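Local coordinates for protein cadherin-23 (PDB 5UZ8) that probably mediates calcium-dependent adhesion in hearing, as the partner of protocadherin-15 in the tip links that convey force to hair-cell transduction channels, at residues N147-D157 / L187-P195; E127-V138 / G169-E180. All blocks are in the same frame, centred on the assembly; numbering follows the deposited sequence. Where two conformers were deposited one is given.

Interaction 1 (N147-D157 / L187-P195); sequences NFALIEYSLVD and LTALAKDNP. With CA (calcium ion), chain I.
N194 swings its CG opposite its own backbone N (chi1 -167°), which lays its amide alongside the F148 ring, while D193 keeps CG between its backbone N and carbonyl carbon (chi1 71°), a rotation that turns OD2 toward a calcium ion. The F148 ring and the N194 amide are almost perpendicular, their planes 88° apart, and CG of N194 lies in the plane of the ring at its edge, 3.5 Å from CD1 of F148. OD1 of the same amide, also beside CD1 of F148, accepts from N147: ND2 of N147 gives both of its N-H bonds across the contact, one to OD1 of N194 and one to the backbone O of P195, each 2.9 Å long and each close to the amide plane of N147. ND2 of N194 is engaged by D197. The P195 bond arrives on a carbonyl lone pair. The calcium ion is bound by O of F148 at 2.4 Å and by OD2 of D193 at 2.3 Å; N110, N112, D142 and D144 complete this site, and OD1 of D193 is engaged by R203. Beyond this calcium end the two segments become antiparallel neighbours, strands C and F of the cadherin repeat's Greek-key sandwich, with 151-155 at the border of its sheet. Paired backbone bonds link E152 with K192 and S154 with L190, and N of V156 closes the ladder on O of T188. One face carries I151, Y153, L155, A189 and A191. There the methyl of A191 lies 3.8 Å from CG2 of I151 and 4.0 Å from CE1 of Y153, whose hydroxyl bonds A140. On the more exposed face OG of S154 rests on CB of L190, and E152 reaches past P195 to a salt bridge with R202.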
loop_
_atom_site.group_PDB
_atom_site.type_symbol
_atom_site.label_atom_id
_atom_site.label_comp_id
_atom_site.label_asym_id
_atom_site.label_seq_id
_atom_site.Cartn_x
_atom_site.Cartn_y
_atom_site.Cartn_z
ATOM N N ASN A 147 -13.612 17.181 -2.501
ATOM C CA ASN A 147 -12.996 16.625 -1.270
ATOM C C ASN A 147 -13.231 15.128 -1.108
ATOM O O ASN A 147 -12.376 14.420 -0.589
ATOM C CB ASN A 147 -13.459 17.337 -0.004
ATOM C CG ASN A 147 -12.366 17.403 1.035
ATOM O OD1 ASN A 147 -11.371 18.098 0.795
ATOM N ND2 ASN A 147 -12.513 16.702 2.166
ATOM N N PHE A 148 -14.382 14.660 -1.585
ATOM C CA PHE A 148 -14.714 13.260 -1.530
ATOM C C PHE A 148 -13.807 12.353 -2.349
ATOM O O PHE A 148 -13.842 11.124 -2.176
ATOM C CB PHE A 148 -16.173 13.079 -1.985
ATOM C CG PHE A 148 -17.191 13.726 -1.101
ATOM C CD1 PHE A 148 -16.944 14.002 0.253
ATOM C CD2 PHE A 148 -18.464 13.964 -1.597
ATOM C CE1 PHE A 148 -17.926 14.543 1.057
ATOM C CE2 PHE A 148 -19.455 14.488 -0.794
ATOM C CZ PHE A 148 -19.195 14.796 0.545
ATOM N N ALA A 149 -13.002 12.931 -3.242
ATOM C CA ALA A 149 -12.046 12.156 -4.063
ATOM C C ALA A 149 -10.569 12.497 -3.764
ATOM O O ALA A 149 -9.667 11.986 -4.459
ATOM C CB ALA A 149 -12.347 12.374 -5.542
ATOM N N LEU A 150 -10.325 13.336 -2.757
ATOM C CA LEU A 150 -8.983 13.601 -2.301
ATOM C C LEU A 150 -8.579 12.477 -1.370
ATOM O O LEU A 150 -9.378 12.073 -0.529
ATOM C CB LEU A 150 -8.880 14.928 -1.575
ATOM C CG LEU A 150 -9.161 16.153 -2.430
ATOM C CD1 LEU A 150 -8.920 17.420 -1.618
ATOM C CD2 LEU A 150 -8.252 16.131 -3.663
ATOM N N ILE A 151 -7.355 11.987 -1.550
ATOM C CA ILE A 151 -6.839 10.794 -0.892
ATOM C C ILE A 151 -5.653 11.130 0.025
ATOM O O ILE A 151 -4.743 11.813 -0.373
ATOM C CB ILE A 151 -6.423 9.753 -1.934
ATOM C CG1 ILE A 151 -7.670 9.295 -2.694
ATOM C CG2 ILE A 151 -5.721 8.549 -1.285
ATOM C CD1 ILE A 151 -7.359 8.418 -3.879
ATOM N N GLU A 152 -5.700 10.635 1.258
ATOM C CA GLU A 152 -4.637 10.776 2.245
ATOM C C GLU A 152 -4.071 9.360 2.484
ATOM O O GLU A 152 -4.815 8.475 2.890
ATOM C CB GLU A 152 -5.257 11.347 3.525
ATOM C CG GLU A 152 -4.360 11.449 4.735
ATOM C CD GLU A 152 -4.971 12.243 5.881
ATOM O OE1 GLU A 152 -6.209 12.410 5.972
ATOM O OE2 GLU A 152 -4.192 12.727 6.716
ATOM N N TYR A 153 -2.792 9.147 2.152
ATOM C CA TYR A 153 -2.084 7.888 2.410
ATOM C C TYR A 153 -1.484 7.820 3.796
ATOM O O TYR A 153 -1.023 8.823 4.343
ATOM C CB TYR A 153 -0.975 7.667 1.385
ATOM C CG TYR A 153 -1.529 7.582 -0.014
ATOM C CD1 TYR A 153 -2.155 6.440 -0.462
ATOM C CD2 TYR A 153 -1.457 8.646 -0.876
ATOM C CE1 TYR A 153 -2.680 6.353 -1.745
ATOM C CE2 TYR A 153 -2.013 8.579 -2.147
ATOM C CZ TYR A 153 -2.602 7.385 -2.580
ATOM O OH TYR A 153 -3.198 7.289 -3.832
ATOM N N SER A 154 -1.498 6.639 4.378
ATOM C CA SER A 154 -0.819 6.413 5.652
ATOM C C SER A 154 -0.323 4.958 5.712
ATOM O O SER A 154 -0.653 4.154 4.861
ATOM C CB SER A 154 -1.741 6.718 6.821
ATOM O OG SER A 154 -2.877 5.869 6.805
ATOM N N LEU A 155 0.532 4.673 6.686
ATOM C CA LEU A 155 0.978 3.304 6.977
ATOM C C LEU A 155 0.424 3.005 8.337
ATOM O O LEU A 155 0.479 3.846 9.241
ATOM C CB LEU A 155 2.511 3.193 7.055
ATOM C CG LEU A 155 3.284 3.317 5.774
ATOM C CD1 LEU A 155 4.780 3.203 6.052
ATOM C CD2 LEU A 155 2.855 2.272 4.735
ATOM N N VAL A 156 -0.161 1.821 8.499
ATOM C CA VAL A 156 -0.680 1.426 9.779
ATOM C C VAL A 156 0.459 1.307 10.807
ATOM O O VAL A 156 0.301 1.708 11.943
ATOM C CB VAL A 156 -1.427 0.088 9.661
ATOM C CG1 VAL A 156 -1.761 -0.498 11.043
ATOM C CG2 VAL A 156 -2.677 0.291 8.829
ATOM N N ASP A 157 1.607 0.784 10.399
ATOM C CA ASP A 157 2.769 0.691 11.307
ATOM C C ASP A 157 4.038 0.470 10.474
ATOM O O ASP A 157 4.362 -0.662 10.064
ATOM C CB ASP A 157 2.593 -0.431 12.335
ATOM C CG ASP A 157 3.822 -0.601 13.259
ATOM O OD1 ASP A 157 4.725 0.278 13.311
ATOM O OD2 ASP A 157 3.863 -1.631 13.967
ATOM N N LEU A 187 3.878 -4.571 5.198
ATOM C CA LEU A 187 3.293 -3.353 5.728
ATOM C C LEU A 187 1.889 -3.152 5.157
ATOM O O LEU A 187 1.610 -3.550 4.040
ATOM C CB LEU A 187 4.134 -2.177 5.326
ATOM C CG LEU A 187 5.609 -2.211 5.709
ATOM C CD1 LEU A 187 6.213 -0.906 5.200
ATOM C CD2 LEU A 187 5.721 -2.431 7.214
ATOM N N THR A 188 1.015 -2.558 5.951
ATOM C CA THR A 188 -0.312 -2.168 5.486
ATOM C C THR A 188 -0.309 -0.683 5.152
ATOM O O THR A 188 -0.071 0.142 6.038
ATOM C CB THR A 188 -1.359 -2.449 6.570
ATOM O OG1 THR A 188 -1.347 -3.853 6.893
ATOM C CG2 THR A 188 -2.732 -2.052 6.084
ATOM N N ALA A 189 -0.592 -0.357 3.895
ATOM C CA ALA A 189 -0.780 1.023 3.455
ATOM C C ALA A 189 -2.282 1.296 3.356
ATOM O O ALA A 189 -3.035 0.436 2.870
ATOM C CB ALA A 189 -0.120 1.267 2.120
ATOM N N LEU A 190 -2.705 2.476 3.814
ATOM C CA LEU A 190 -4.122 2.849 3.846
ATOM C C LEU A 190 -4.333 4.075 2.960
ATOM O O LEU A 190 -3.493 4.971 2.979
ATOM C CB LEU A 190 -4.497 3.199 5.261
ATOM C CG LEU A 190 -5.959 3.326 5.607
ATOM C CD1 LEU A 190 -6.654 1.968 5.534
ATOM C CD2 LEU A 190 -6.052 3.852 7.038
ATOM N N ALA A 191 -5.424 4.081 2.194
ATOM C CA ALA A 191 -5.858 5.259 1.443
ATOM C C ALA A 191 -7.214 5.665 2.019
ATOM O O ALA A 191 -8.120 4.827 2.090
ATOM C CB ALA A 191 -5.987 4.927 -0.026
ATOM N N LYS A 192 -7.342 6.917 2.456
ATOM C CA LYS A 192 -8.567 7.390 3.106
ATOM C C LYS A 192 -8.986 8.702 2.431
ATOM O O LYS A 192 -8.178 9.637 2.289
ATOM C CB LYS A 192 -8.331 7.547 4.602
ATOM C CG LYS A 192 -9.523 7.996 5.426
ATOM C CD LYS A 192 -9.132 8.213 6.906
ATOM C CE LYS A 192 -8.488 7.006 7.545
ATOM N NZ LYS A 192 -8.394 7.134 9.037
ATOM N N ASP A 193 -10.223 8.764 1.977
ATOM C CA ASP A 193 -10.688 9.926 1.247
ATOM C C ASP A 193 -11.218 11.007 2.190
ATOM O O ASP A 193 -11.166 10.844 3.403
ATOM C CB ASP A 193 -11.700 9.510 0.150
ATOM C CG ASP A 193 -13.032 9.072 0.704
ATOM O OD1 ASP A 193 -13.342 9.333 1.896
ATOM O OD2 ASP A 193 -13.798 8.497 -0.094
ATOM N N ASN A 194 -11.723 12.103 1.618
ATOM C CA ASN A 194 -12.491 13.127 2.313
ATOM C C ASN A 194 -11.768 13.722 3.539
ATOM O O ASN A 194 -12.284 13.695 4.666
ATOM C CB ASN A 194 -13.908 12.581 2.679
ATOM C CG ASN A 194 -14.885 13.664 3.110
ATOM O OD1 ASN A 194 -14.713 14.855 2.832
ATOM N ND2 ASN A 194 -15.959 13.231 3.804
ATOM N N PRO A 195 -10.526 14.209 3.322
ATOM C CA PRO A 195 -9.730 14.675 4.449
ATOM C C PRO A 195 -10.392 15.806 5.229
ATOM O O PRO A 195 -11.112 16.641 4.680
ATOM C CB PRO A 195 -8.385 15.087 3.789
ATOM C CG PRO A 195 -8.780 15.455 2.383
ATOM C CD PRO A 195 -9.852 14.441 2.031
HETATM CA CA CA I . -14.689 8.885 -2.196
HETATM O O HOH W 1 2.251 -0.724 8.080
#

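Interaction 2 (E127-V138 / G169-E180); sequences EDIAVGTVILRV and GDISVLSSLDRE. With CA (calcium ion), chain G; CA (calcium ion), chain F; GSH (glutathione), chain L.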
loop_
_atom_site.group_PDB
_atom_site.type_symbol
_atom_site.label_atom_id
_atom_site.label_comp_id
_atom_site.label_asym_id
_atom_site.label_seq_id
_atom_site.Cartn_x
_atom_site.Cartn_y
_atom_site.Cartn_z
ATOM N N GLU A 127 20.125 -4.095 2.169
ATOM C CA GLU A 127 20.135 -3.652 3.554
ATOM C C GLU A 127 20.932 -2.382 3.804
ATOM O O GLU A 127 20.684 -1.692 4.810
ATOM C CB GLU A 127 20.595 -4.792 4.489
ATOM C CG GLU A 127 22.020 -5.281 4.278
ATOM C CD GLU A 127 22.443 -6.277 5.337
ATOM O OE1 GLU A 127 22.147 -6.022 6.527
ATOM O OE2 GLU A 127 23.001 -7.353 4.991
ATOM N N ASP A 128 21.828 -2.020 2.884
ATOM C CA ASP A 128 22.586 -0.771 3.023
ATOM C C ASP A 128 21.939 0.429 2.307
ATOM O O ASP A 128 22.570 1.475 2.128
ATOM C CB ASP A 128 24.053 -0.964 2.608
ATOM C CG ASP A 128 24.217 -1.321 1.154
ATOM O OD1 ASP A 128 23.198 -1.556 0.468
ATOM O OD2 ASP A 128 25.387 -1.374 0.685
ATOM N N ILE A 129 20.701 0.269 1.854
ATOM C CA ILE A 129 19.957 1.361 1.217
ATOM C C ILE A 129 19.968 2.623 2.095
ATOM O O ILE A 129 19.779 2.537 3.311
ATOM C CB ILE A 129 18.510 0.941 0.930
ATOM C CG1 ILE A 129 17.768 2.016 0.152
ATOM C CG2 ILE A 129 17.766 0.578 2.220
ATOM C CD1 ILE A 129 16.468 1.495 -0.430
ATOM N N ALA A 130 20.183 3.775 1.476
ATOM C CA ALA A 130 20.326 5.029 2.217
ATOM C C ALA A 130 19.008 5.475 2.850
ATOM O O ALA A 130 17.957 5.394 2.215
ATOM C CB ALA A 130 20.875 6.126 1.318
ATOM N N VAL A 131 19.083 5.986 4.083
ATOM C CA VAL A 131 17.918 6.614 4.731
ATOM C C VAL A 131 17.401 7.716 3.821
ATOM O O VAL A 131 18.185 8.447 3.195
ATOM C CB VAL A 131 18.242 7.150 6.123
ATOM C CG1 VAL A 131 17.115 7.996 6.699
ATOM C CG2 VAL A 131 18.596 5.994 7.051
ATOM N N GLY A 132 16.081 7.794 3.702
ATOM C CA GLY A 132 15.445 8.753 2.799
ATOM C C GLY A 132 15.113 8.263 1.387
ATOM O O GLY A 132 14.399 8.961 0.657
ATOM N N THR A 133 15.640 7.096 0.992
ATOM C CA THR A 133 15.464 6.611 -0.342
ATOM C C THR A 133 14.010 6.183 -0.523
ATOM O O THR A 133 13.447 5.514 0.336
ATOM C CB THR A 133 16.388 5.413 -0.623
ATOM O OG1 THR A 133 17.749 5.791 -0.371
ATOM C CG2 THR A 133 16.240 4.936 -2.071
ATOM N N VAL A 134 13.395 6.608 -1.626
ATOM C CA VAL A 134 12.065 6.142 -1.948
ATOM C C VAL A 134 12.181 4.743 -2.533
ATOM O O VAL A 134 12.963 4.506 -3.465
ATOM C CB VAL A 134 11.375 7.054 -2.989
ATOM C CG1 VAL A 134 10.045 6.457 -3.423
ATOM C CG2 VAL A 134 11.177 8.442 -2.399
ATOM N N ILE A 135 11.388 3.843 -2.012
ATOM C CA ILE A 135 11.415 2.435 -2.426
ATOM C C ILE A 135 10.369 2.135 -3.495
ATOM O O ILE A 135 10.659 1.443 -4.468
ATOM C CB ILE A 135 11.211 1.521 -1.231
ATOM C CG1 ILE A 135 12.420 1.643 -0.309
ATOM C CG2 ILE A 135 11.094 0.075 -1.678
ATOM C CD1 ILE A 135 12.221 0.946 1.000
ATOM N N LEU A 136 9.146 2.612 -3.276
ATOM C CA LEU A 136 8.071 2.437 -4.248
ATOM C C LEU A 136 6.982 3.469 -3.977
ATOM O O LEU A 136 6.977 4.112 -2.933
ATOM C CB LEU A 136 7.462 1.036 -4.120
ATOM C CG LEU A 136 6.600 0.940 -2.856
ATOM C CD1 LEU A 136 5.273 0.273 -3.099
ATOM C CD2 LEU A 136 7.372 0.342 -1.711
ATOM N N ARG A 137 6.081 3.607 -4.935
ATOM C CA ARG A 137 4.940 4.488 -4.794
ATOM C C ARG A 137 3.666 3.649 -4.913
ATOM O O ARG A 137 3.523 2.881 -5.846
ATOM C CB ARG A 137 4.993 5.542 -5.900
ATOM C CG ARG A 137 3.918 6.616 -5.825
ATOM C CD ARG A 137 4.221 7.707 -6.847
ATOM N NE ARG A 137 4.982 8.810 -6.287
ATOM C CZ ARG A 137 5.802 9.608 -6.967
ATOM N NH1 ARG A 137 6.415 10.616 -6.346
ATOM N NH2 ARG A 137 6.022 9.405 -8.266
ATOM N N VAL A 138 2.760 3.801 -3.960
ATOM C CA VAL A 138 1.435 3.220 -4.032
ATOM C C VAL A 138 0.472 4.288 -4.539
ATOM O O VAL A 138 0.636 5.473 -4.230
ATOM C CB VAL A 138 0.980 2.637 -2.690
ATOM C CG1 VAL A 138 1.997 1.608 -2.207
ATOM C CG2 VAL A 138 0.703 3.699 -1.641
ATOM N N GLY A 169 2.009 8.997 -1.857
ATOM C CA GLY A 169 2.118 7.554 -1.653
ATOM C C GLY A 169 3.516 6.953 -1.788
ATOM O O GLY A 169 3.627 5.730 -1.813
ATOM N N ASP A 170 4.555 7.781 -1.837
ATOM C CA ASP A 170 5.935 7.326 -1.823
ATOM C C ASP A 170 6.267 6.751 -0.460
ATOM O O ASP A 170 6.106 7.444 0.564
ATOM C CB ASP A 170 6.915 8.451 -2.086
ATOM C CG ASP A 170 7.031 8.811 -3.564
ATOM O OD1 ASP A 170 6.745 7.964 -4.447
ATOM O OD2 ASP A 170 7.403 9.948 -3.837
ATOM N N ILE A 171 6.720 5.501 -0.458
ATOM C CA ILE A 171 7.197 4.827 0.747
ATOM C C ILE A 171 8.723 4.906 0.754
ATOM O O ILE A 171 9.368 4.482 -0.237
ATOM C CB ILE A 171 6.707 3.388 0.808
ATOM C CG1 ILE A 171 5.168 3.384 0.917
ATOM C CG2 ILE A 171 7.309 2.667 2.020
ATOM C CD1 ILE A 171 4.512 2.010 0.861
ATOM N N SER A 172 9.263 5.456 1.846
ATOM C CA SER A 172 10.702 5.708 1.956
ATOM C C SER A 172 11.314 5.041 3.183
ATOM O O SER A 172 10.623 4.692 4.129
ATOM C CB SER A 172 11.008 7.201 1.986
ATOM O OG SER A 172 10.397 7.847 3.092
ATOM N N VAL A 173 12.627 4.897 3.144
ATOM C CA VAL A 173 13.390 4.360 4.264
ATOM C C VAL A 173 13.484 5.440 5.325
ATOM O O VAL A 173 14.018 6.510 5.068
ATOM C CB VAL A 173 14.809 3.967 3.850
ATOM C CG1 VAL A 173 15.582 3.426 5.063
ATOM C CG2 VAL A 173 14.757 2.916 2.752
ATOM N N LEU A 174 13.000 5.145 6.527
ATOM C CA LEU A 174 12.989 6.130 7.628
ATOM C C LEU A 174 14.202 5.953 8.566
ATOM O O LEU A 174 14.690 6.910 9.165
ATOM C CB LEU A 174 11.651 6.017 8.377
ATOM C CG LEU A 174 11.415 6.913 9.604
ATOM C CD1 LEU A 174 11.375 8.395 9.223
ATOM C CD2 LEU A 174 10.141 6.481 10.320
ATOM N N SER A 175 14.664 4.722 8.727
ATOM C CA SER A 175 15.909 4.465 9.433
ATOM C C SER A 175 16.591 3.218 8.860
ATOM O O SER A 175 15.990 2.443 8.131
ATOM C CB SER A 175 15.652 4.267 10.914
ATOM O OG SER A 175 14.743 3.191 11.019
ATOM N N SER A 176 17.860 3.035 9.184
ATOM C CA SER A 176 18.662 2.048 8.458
ATOM C C SER A 176 18.160 0.610 8.683
ATOM O O SER A 176 17.658 0.256 9.756
ATOM C CB SER A 176 20.142 2.171 8.828
ATOM O OG SER A 176 20.314 1.969 10.197
ATOM N N LEU A 177 18.265 -0.185 7.635
ATOM C CA LEU A 177 17.846 -1.555 7.651
ATOM C C LEU A 177 19.031 -2.446 8.027
ATOM O O LEU A 177 20.179 -2.034 7.980
ATOM C CB LEU A 177 17.291 -1.932 6.273
ATOM C CG LEU A 177 16.134 -1.024 5.812
ATOM C CD1 LEU A 177 15.531 -1.526 4.507
ATOM C CD2 LEU A 177 15.033 -0.839 6.856
ATOM N N ASP A 178 18.696 -3.669 8.419
ATOM C CA ASP A 178 19.662 -4.707 8.754
ATOM C C ASP A 178 19.015 -6.029 8.465
ATOM O O ASP A 178 18.145 -6.499 9.220
ATOM C CB ASP A 178 20.086 -4.572 10.220
ATOM C CG ASP A 178 21.131 -5.599 10.642
ATOM O OD1 ASP A 178 21.572 -6.419 9.787
ATOM O OD2 ASP A 178 21.498 -5.590 11.840
ATOM N N ARG A 179 19.435 -6.670 7.375
ATOM C CA ARG A 179 18.877 -7.992 7.055
ATOM C C ARG A 179 18.967 -9.004 8.203
ATOM O O ARG A 179 18.089 -9.873 8.382
ATOM C CB ARG A 179 19.542 -8.581 5.832
ATOM C CG ARG A 179 18.731 -9.744 5.257
ATOM C CD ARG A 179 19.612 -10.623 4.393
ATOM N NE ARG A 179 20.616 -11.253 5.237
ATOM C CZ ARG A 179 20.423 -12.323 6.006
ATOM N NH1 ARG A 179 19.291 -13.033 5.969
ATOM N NH2 ARG A 179 21.417 -12.753 6.773
ATOM N N GLU A 180 20.069 -8.909 8.949
ATOM C CA GLU A 180 20.308 -9.841 10.012
ATOM C C GLU A 180 19.310 -9.689 11.201
ATOM O O GLU A 180 19.107 -10.637 11.963
ATOM C CB GLU A 180 21.740 -9.681 10.510
ATOM C CG GLU A 180 22.806 -10.331 9.639
ATOM C CD GLU A 180 23.064 -9.630 8.325
ATOM O OE1 GLU A 180 23.027 -10.317 7.275
ATOM O OE2 GLU A 180 23.297 -8.413 8.301
HETATM CA CA CA G . 23.501 -6.187 8.446
HETATM CA CA CA F . 24.394 -8.996 5.836
HETATM N N1 GSH L . 25.167 -1.610 13.385
HETATM C CA1 GSH L . 25.499 -1.940 12.007
HETATM C C1 GSH L . 24.366 -1.499 11.112
HETATM O O11 GSH L . 23.346 -1.017 11.658
HETATM O O12 GSH L . 24.490 -1.668 9.874
HETATM C CB1 GSH L . 25.751 -3.451 11.836
HETATM C CG1 GSH L . 24.503 -4.285 12.123
HETATM C CD1 GSH L . 24.688 -5.712 11.663
HETATM O OE1 GSH L . 24.708 -6.004 10.471
HETATM N N2 GSH L . 24.776 -6.618 12.631
HETATM C CA2 GSH L . 24.758 -8.045 12.381
HETATM C C2 GSH L . 23.656 -8.720 13.146
HETATM O O2 GSH L . 23.793 -9.887 13.472
HETATM C CB2 GSH L . 26.124 -8.632 12.733
HETATM S SG2 GSH L . 27.357 -7.919 11.632
HETATM N N3 GSH L . 22.545 -8.005 13.364
HETATM C CA3 GSH L . 21.364 -8.542 14.014
HETATM C C3 GSH L . 21.047 -7.842 15.320
HETATM O O31 GSH L . 20.102 -8.312 15.994
HETATM O O32 GSH L . 21.692 -6.816 15.661
HETATM O O HOH W 2 19.875 0.809 5.400
HETATM O O HOH W 3 23.041 -3.794 8.724
#
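The side chains of E127 and E180 cross at about a right angle and share two calcium ions, their carboxylate planes 38° apart. OE1 of E127 binds one calcium at 2.4 Å with OD1 of D178 and OE2 of E180; OE2 of E127 binds the second, which both oxygens of E180 also hold. N of R179 donates to OE1 of E127 from above the carboxylate plane, at 2.9 Å, helping fix its rotation. A water joins the carbonyls of E127 and I129 to N of L177. CG2 of I129 sits 3.8 Å from both CG2 of V173 and CD1 of L177. A type II turn follows from A130 to T133: OG1 and N of T133 both reach the A130 carbonyl, and N of G132 bonds O of V173. Past V134 a classic beta bulge sets I135 and L136 together against I171, N of I135 giving to its O at 2.8 Å and O of L136 accepting from its N. CD1 of I135 packs on V173, CD2 of L136 beside I171. R137, in one of two modelled conformers, pairs NE with OD1 of D170, a less certain salt bridge. N of V138 closes on O of G169. D215, V216, D218 and D251 complete the calcium sites; in this crystal a glutathione oxygen also sits on the first ion. This is the cadherin linker site, its XEX glutamate E127 following strand A and its DRE motif, D178 to E180, between strands E and F.

How the interactions relate
Both contacts pair antiparallel strands of one cadherin repeat, but in different sheets of the sandwich: interaction 1 lies in the sheet that includes 121-126 and 204-214, interaction 2 in the one with 115-116 and 162-164. The sheets meet where Y153 packs on G169 and V138, and L155 on I171. Along the chain the segments interleave, 134-141 leading to 151-155 and 170-173 to 184-193. Each contact is partly buried, with an apolar face turned inward. Their calcium chemistry sits at opposite ends of the repeat: 147-157/187-195 supplies a carbonyl and one carboxylate to a single ion, whereas 127-138/169-180 supplies three acidic side chains to two.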